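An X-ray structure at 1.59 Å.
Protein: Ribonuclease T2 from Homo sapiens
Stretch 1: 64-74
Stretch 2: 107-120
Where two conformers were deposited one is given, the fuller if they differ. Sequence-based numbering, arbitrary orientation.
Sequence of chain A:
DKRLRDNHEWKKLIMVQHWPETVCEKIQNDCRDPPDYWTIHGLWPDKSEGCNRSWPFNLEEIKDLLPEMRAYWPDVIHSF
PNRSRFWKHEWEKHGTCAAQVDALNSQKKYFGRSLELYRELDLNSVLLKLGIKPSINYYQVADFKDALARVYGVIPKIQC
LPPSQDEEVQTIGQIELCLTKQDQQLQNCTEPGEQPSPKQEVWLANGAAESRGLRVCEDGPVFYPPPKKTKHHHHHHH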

# COMPACT_ATOMS: atom_id res chain seq x y z
N ASP A 64 -10.31 -1.27 18.00
CA ASP A 64 -11.38 -1.96 17.32
C ASP A 64 -10.99 -2.39 15.96
O ASP A 64 -11.64 -3.25 15.37
CB ASP A 64 -12.67 -1.11 17.25
CG ASP A 64 -13.28 -0.88 18.62
OD1 ASP A 64 -12.73 -1.43 19.60
OD2 ASP A 64 -14.30 -0.15 18.74
N LEU A 65 -9.95 -1.77 15.40
CA LEU A 65 -9.59 -2.05 14.04
C LEU A 65 -8.47 -3.08 13.95
O LEU A 65 -8.14 -3.49 12.86
CB LEU A 65 -9.06 -0.75 13.39
CG LEU A 65 -10.03 0.43 13.33
CD1 LEU A 65 -9.26 1.58 12.71
CD2 LEU A 65 -11.25 0.13 12.44
N LEU A 66 -7.97 -3.53 15.10
CA LEU A 66 -6.73 -4.32 15.10
C LEU A 66 -6.84 -5.64 14.32
O LEU A 66 -5.95 -5.98 13.58
CB LEU A 66 -6.11 -4.46 16.48
CG LEU A 66 -5.66 -3.08 17.01
CD1 LEU A 66 -5.18 -3.24 18.45
CD2 LEU A 66 -4.67 -2.36 16.08
N PRO A 67 -7.96 -6.36 14.38
CA PRO A 67 -7.95 -7.54 13.58
C PRO A 67 -7.82 -7.26 12.10
O PRO A 67 -7.10 -7.98 11.44
CB PRO A 67 -9.30 -8.20 13.92
CG PRO A 67 -9.52 -7.76 15.36
CD PRO A 67 -9.04 -6.35 15.39
N GLU A 68 -8.50 -6.26 11.58
CA GLU A 68 -8.36 -5.88 10.20
C GLU A 68 -6.97 -5.33 9.90
O GLU A 68 -6.40 -5.60 8.83
CB GLU A 68 -9.36 -4.84 9.79
CG GLU A 68 -10.75 -5.42 9.53
CD GLU A 68 -11.65 -4.33 9.00
OE1 GLU A 68 -12.50 -3.87 9.79
OE2 GLU A 68 -11.45 -3.90 7.84
N MET A 69 -6.43 -4.53 10.81
CA MET A 69 -5.06 -4.02 10.60
C MET A 69 -4.04 -5.16 10.56
O MET A 69 -3.10 -5.10 9.76
CB MET A 69 -4.59 -3.02 11.68
CG MET A 69 -5.51 -1.92 11.93
SD MET A 69 -5.10 -0.62 10.76
CE MET A 69 -3.46 -0.20 11.27
N ARG A 70 -4.17 -6.19 11.43
CA ARG A 70 -3.24 -7.30 11.31
C ARG A 70 -3.37 -8.03 10.00
O ARG A 70 -2.34 -8.51 9.46
CB ARG A 70 -3.41 -8.29 12.49
CG ARG A 70 -3.01 -7.61 13.82
CD ARG A 70 -3.12 -8.58 15.03
NE ARG A 70 -4.44 -9.15 15.15
CZ ARG A 70 -5.30 -8.86 16.12
NH1 ARG A 70 -5.00 -7.96 17.06
NH2 ARG A 70 -6.49 -9.46 16.12
N ALA A 71 -4.61 -8.19 9.51
CA ALA A 71 -4.81 -8.97 8.27
C ALA A 71 -4.42 -8.19 7.02
O ALA A 71 -3.82 -8.75 6.12
CB ALA A 71 -6.25 -9.34 8.12
N TYR A 72 -4.73 -6.90 7.03
CA TYR A 72 -4.62 -6.15 5.78
C TYR A 72 -3.52 -5.14 5.86
O TYR A 72 -3.14 -4.58 4.80
CB TYR A 72 -5.96 -5.37 5.55
CG TYR A 72 -7.19 -6.23 5.40
CD1 TYR A 72 -7.10 -7.48 4.89
CD2 TYR A 72 -8.40 -5.74 5.85
CE1 TYR A 72 -8.28 -8.30 4.80
CE2 TYR A 72 -9.55 -6.52 5.79
CZ TYR A 72 -9.46 -7.79 5.26
OH TYR A 72 -10.64 -8.56 5.15
N TRP A 73 -3.00 -4.85 7.04
CA TRP A 73 -1.96 -3.82 7.16
C TRP A 73 -0.78 -4.40 7.95
O TRP A 73 -0.21 -3.77 8.82
CB TRP A 73 -2.57 -2.60 7.83
CG TRP A 73 -1.91 -1.30 7.48
CD1 TRP A 73 -0.58 -1.07 7.22
CD2 TRP A 73 -2.57 -0.03 7.48
NE1 TRP A 73 -0.38 0.30 6.97
CE2 TRP A 73 -1.59 0.94 7.14
CE3 TRP A 73 -3.92 0.35 7.64
CZ2 TRP A 73 -1.94 2.36 7.02
CZ3 TRP A 73 -4.23 1.73 7.51
CH2 TRP A 73 -3.26 2.67 7.18
N PRO A 74 -0.32 -5.59 7.58
CA PRO A 74 0.78 -6.17 8.35
C PRO A 74 2.12 -5.53 8.05
O PRO A 74 2.26 -4.85 7.02
CB PRO A 74 0.86 -7.63 7.81
CG PRO A 74 0.40 -7.51 6.34
CD PRO A 74 -0.79 -6.50 6.49
N GLN A 107 -7.16 9.44 14.67
CA GLN A 107 -6.50 8.20 14.38
C GLN A 107 -7.49 7.14 13.91
O GLN A 107 -7.25 6.41 12.90
CB GLN A 107 -5.60 7.72 15.52
CG GLN A 107 -4.46 8.73 15.69
CD GLN A 107 -3.52 8.39 16.81
OE1 GLN A 107 -3.22 7.23 17.01
NE2 GLN A 107 -3.03 9.43 17.55
N LYS A 108 -8.59 7.01 14.63
CA LYS A 108 -9.54 5.97 14.27
C LYS A 108 -10.12 6.20 12.87
O LYS A 108 -10.34 5.25 12.11
CB LYS A 108 -10.67 5.89 15.33
CG LYS A 108 -11.68 4.85 14.99
CD LYS A 108 -11.20 3.46 15.20
CE LYS A 108 -12.45 2.48 15.33
NZ LYS A 108 -13.36 2.78 16.47
N LYS A 109 -10.39 7.45 12.54
CA LYS A 109 -11.01 7.76 11.26
C LYS A 109 -10.02 7.55 10.13
O LYS A 109 -10.38 6.98 9.10
CB LYS A 109 -11.55 9.20 11.26
CG LYS A 109 -12.86 9.28 12.01
CD LYS A 109 -13.24 10.76 12.32
CE LYS A 109 -13.66 11.48 11.06
NZ LYS A 109 -14.21 12.87 11.54
N TYR A 110 -8.78 7.99 10.31
CA TYR A 110 -7.76 7.78 9.32
C TYR A 110 -7.50 6.29 9.06
O TYR A 110 -7.50 5.84 7.92
CB TYR A 110 -6.47 8.47 9.84
CG TYR A 110 -5.27 8.16 9.01
CD1 TYR A 110 -5.11 8.77 7.78
CD2 TYR A 110 -4.32 7.25 9.43
CE1 TYR A 110 -3.99 8.51 6.99
CE2 TYR A 110 -3.21 7.00 8.64
CZ TYR A 110 -3.06 7.69 7.44
OH TYR A 110 -1.95 7.44 6.63
N PHE A 111 -7.19 5.54 10.11
CA PHE A 111 -6.92 4.15 9.86
C PHE A 111 -8.19 3.43 9.40
O PHE A 111 -8.07 2.55 8.52
CB PHE A 111 -6.34 3.50 11.13
CG PHE A 111 -4.92 3.84 11.34
CD1 PHE A 111 -3.92 3.17 10.65
CD2 PHE A 111 -4.54 4.78 12.30
CE1 PHE A 111 -2.57 3.50 10.90
CE2 PHE A 111 -3.23 5.12 12.52
CZ PHE A 111 -2.24 4.48 11.85
N GLY A 112 -9.36 3.82 9.90
CA GLY A 112 -10.56 3.11 9.51
C GLY A 112 -10.87 3.39 8.06
O GLY A 112 -11.32 2.48 7.33
N ARG A 113 -10.66 4.64 7.63
CA ARG A 113 -10.95 4.98 6.24
C ARG A 113 -9.99 4.30 5.31
O ARG A 113 -10.34 3.88 4.21
CB ARG A 113 -10.98 6.52 6.02
CG ARG A 113 -11.23 6.95 4.61
CD ARG A 113 -12.63 6.48 4.11
NE ARG A 113 -12.94 7.14 2.84
CZ ARG A 113 -13.75 6.64 1.92
NH1 ARG A 113 -14.33 5.47 2.13
NH2 ARG A 113 -13.95 7.29 0.79
N SER A 114 -8.73 4.19 5.74
CA SER A 114 -7.73 3.49 4.99
C SER A 114 -8.12 2.07 4.76
O SER A 114 -8.06 1.55 3.64
CB SER A 114 -6.39 3.55 5.74
OG SER A 114 -5.97 4.92 5.75
N LEU A 115 -8.59 1.41 5.80
CA LEU A 115 -9.04 0.02 5.62
C LEU A 115 -10.25 -0.05 4.73
O LEU A 115 -10.36 -1.00 3.94
CB LEU A 115 -9.41 -0.56 6.99
CG LEU A 115 -8.22 -0.75 7.90
CD1 LEU A 115 -8.71 -0.97 9.34
CD2 LEU A 115 -7.41 -1.95 7.50
N GLU A 116 -11.16 0.90 4.84
CA GLU A 116 -12.35 0.88 3.97
C GLU A 116 -11.96 1.02 2.56
O GLU A 116 -12.46 0.28 1.71
CB GLU A 116 -13.26 2.03 4.37
CG GLU A 116 -14.57 2.06 3.71
CD GLU A 116 -15.43 3.13 4.38
OE1 GLU A 116 -14.96 4.27 4.59
OE2 GLU A 116 -16.59 2.82 4.74
N LEU A 117 -11.06 1.94 2.27
CA LEU A 117 -10.62 2.16 0.89
C LEU A 117 -9.95 0.92 0.35
O LEU A 117 -10.14 0.54 -0.82
CB LEU A 117 -9.59 3.32 0.89
CG LEU A 117 -10.32 4.62 1.09
CD1 LEU A 117 -9.25 5.67 1.30
CD2 LEU A 117 -11.10 4.96 -0.22
N TYR A 118 -9.15 0.25 1.19
CA TYR A 118 -8.51 -0.99 0.72
C TYR A 118 -9.60 -2.02 0.31
O TYR A 118 -9.44 -2.66 -0.72
CB TYR A 118 -7.77 -1.55 1.94
CG TYR A 118 -7.14 -2.93 1.71
CD1 TYR A 118 -6.02 -3.05 0.92
CD2 TYR A 118 -7.69 -4.04 2.30
CE1 TYR A 118 -5.44 -4.34 0.77
CE2 TYR A 118 -7.14 -5.32 2.16
CZ TYR A 118 -6.00 -5.43 1.40
OH TYR A 118 -5.49 -6.73 1.28
N ARG A 119 -10.65 -2.15 1.09
CA ARG A 119 -11.75 -3.09 0.80
C ARG A 119 -12.50 -2.73 -0.47
O ARG A 119 -12.94 -3.61 -1.23
CB ARG A 119 -12.75 -3.12 2.00
CG ARG A 119 -12.10 -3.64 3.30
CD ARG A 119 -13.09 -3.90 4.46
NE ARG A 119 -13.96 -2.77 4.77
CZ ARG A 119 -13.84 -1.94 5.80
NH1 ARG A 119 -12.85 -2.03 6.68
NH2 ARG A 119 -14.74 -0.98 5.95
N GLU A 120 -12.74 -1.42 -0.64
CA GLU A 120 -13.53 -0.93 -1.75
C GLU A 120 -12.69 -1.04 -3.02
O GLU A 120 -13.21 -1.40 -4.10
CB GLU A 120 -13.95 0.52 -1.51
CG GLU A 120 -14.99 0.60 -0.40
CD GLU A 120 -15.39 2.01 -0.08
OE1 GLU A 120 -14.84 2.98 -0.64
OE2 GLU A 120 -16.30 2.11 0.75
O HOH W 1 -11.18 1.42 18.11

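Helices that pack together often follow one plan, an apolar seam flanked by charged pairs, and these two segments of ribonuclease T2 illustrate it. Helix 66-72, preceded by a 3-10 segment, crosses helix 107-120 at 51°, with an axial closest approach of 10.8 Å. The backbones come nearest where Leu-65 CA lies 6.9 Å from Gly-112 CA. Both helices satisfy their own main-chain hydrogen bonds, as in Met-69 N to Leu-65 O (2.9 Å), and no direct backbone-to-backbone hydrogen bond joins the two stretches.

Leu-115 is the centre of the seam. It points toward the first stretch, and its CD1 meets Glu-68 CB and Met-69 SD, each at 3.9 Å, while its CD2 reaches Tyr-72 CB at 4.2 Å. A branched, apolar side chain suits this buried site, where it packs against carbon and sulfur. Leu-65 answers from the 3-10 segment: its CD1 rests 3.6 Å from Gly-112 N and 3.8 Å from Phe-111 CB.

Beyond the helix end, Trp-73 turns its indole inward. Its CZ3 lies 3.5 Å from Phe-111 CD1 and 3.3 Å from Ser-114 CB. Ser-114 is small enough to fit here, and its OG donates to Tyr-110 O (2.8 Å), so its polarity is met within its own helix. Met-69, flexible and apolar, brings CE to 3.5 Å from Phe-111 CD1. Further along, Tyr-118 CE2 sits over one face of the Tyr-72 ring, 3.4 Å from Tyr-72 CG.

Charge borders the seam. Arg-119 NH1 forms a salt bridge with Glu-68 OE2 at 2.6 Å, although the hydrogen bond within it is weak, at 130°. Asp-64 OD2 and Lys-108 NZ make a long salt bridge of 3.8 Å, supplemented by a water that accepts from both Asp-64 N and Lys-108 NZ. Altogether 696 Å² is buried.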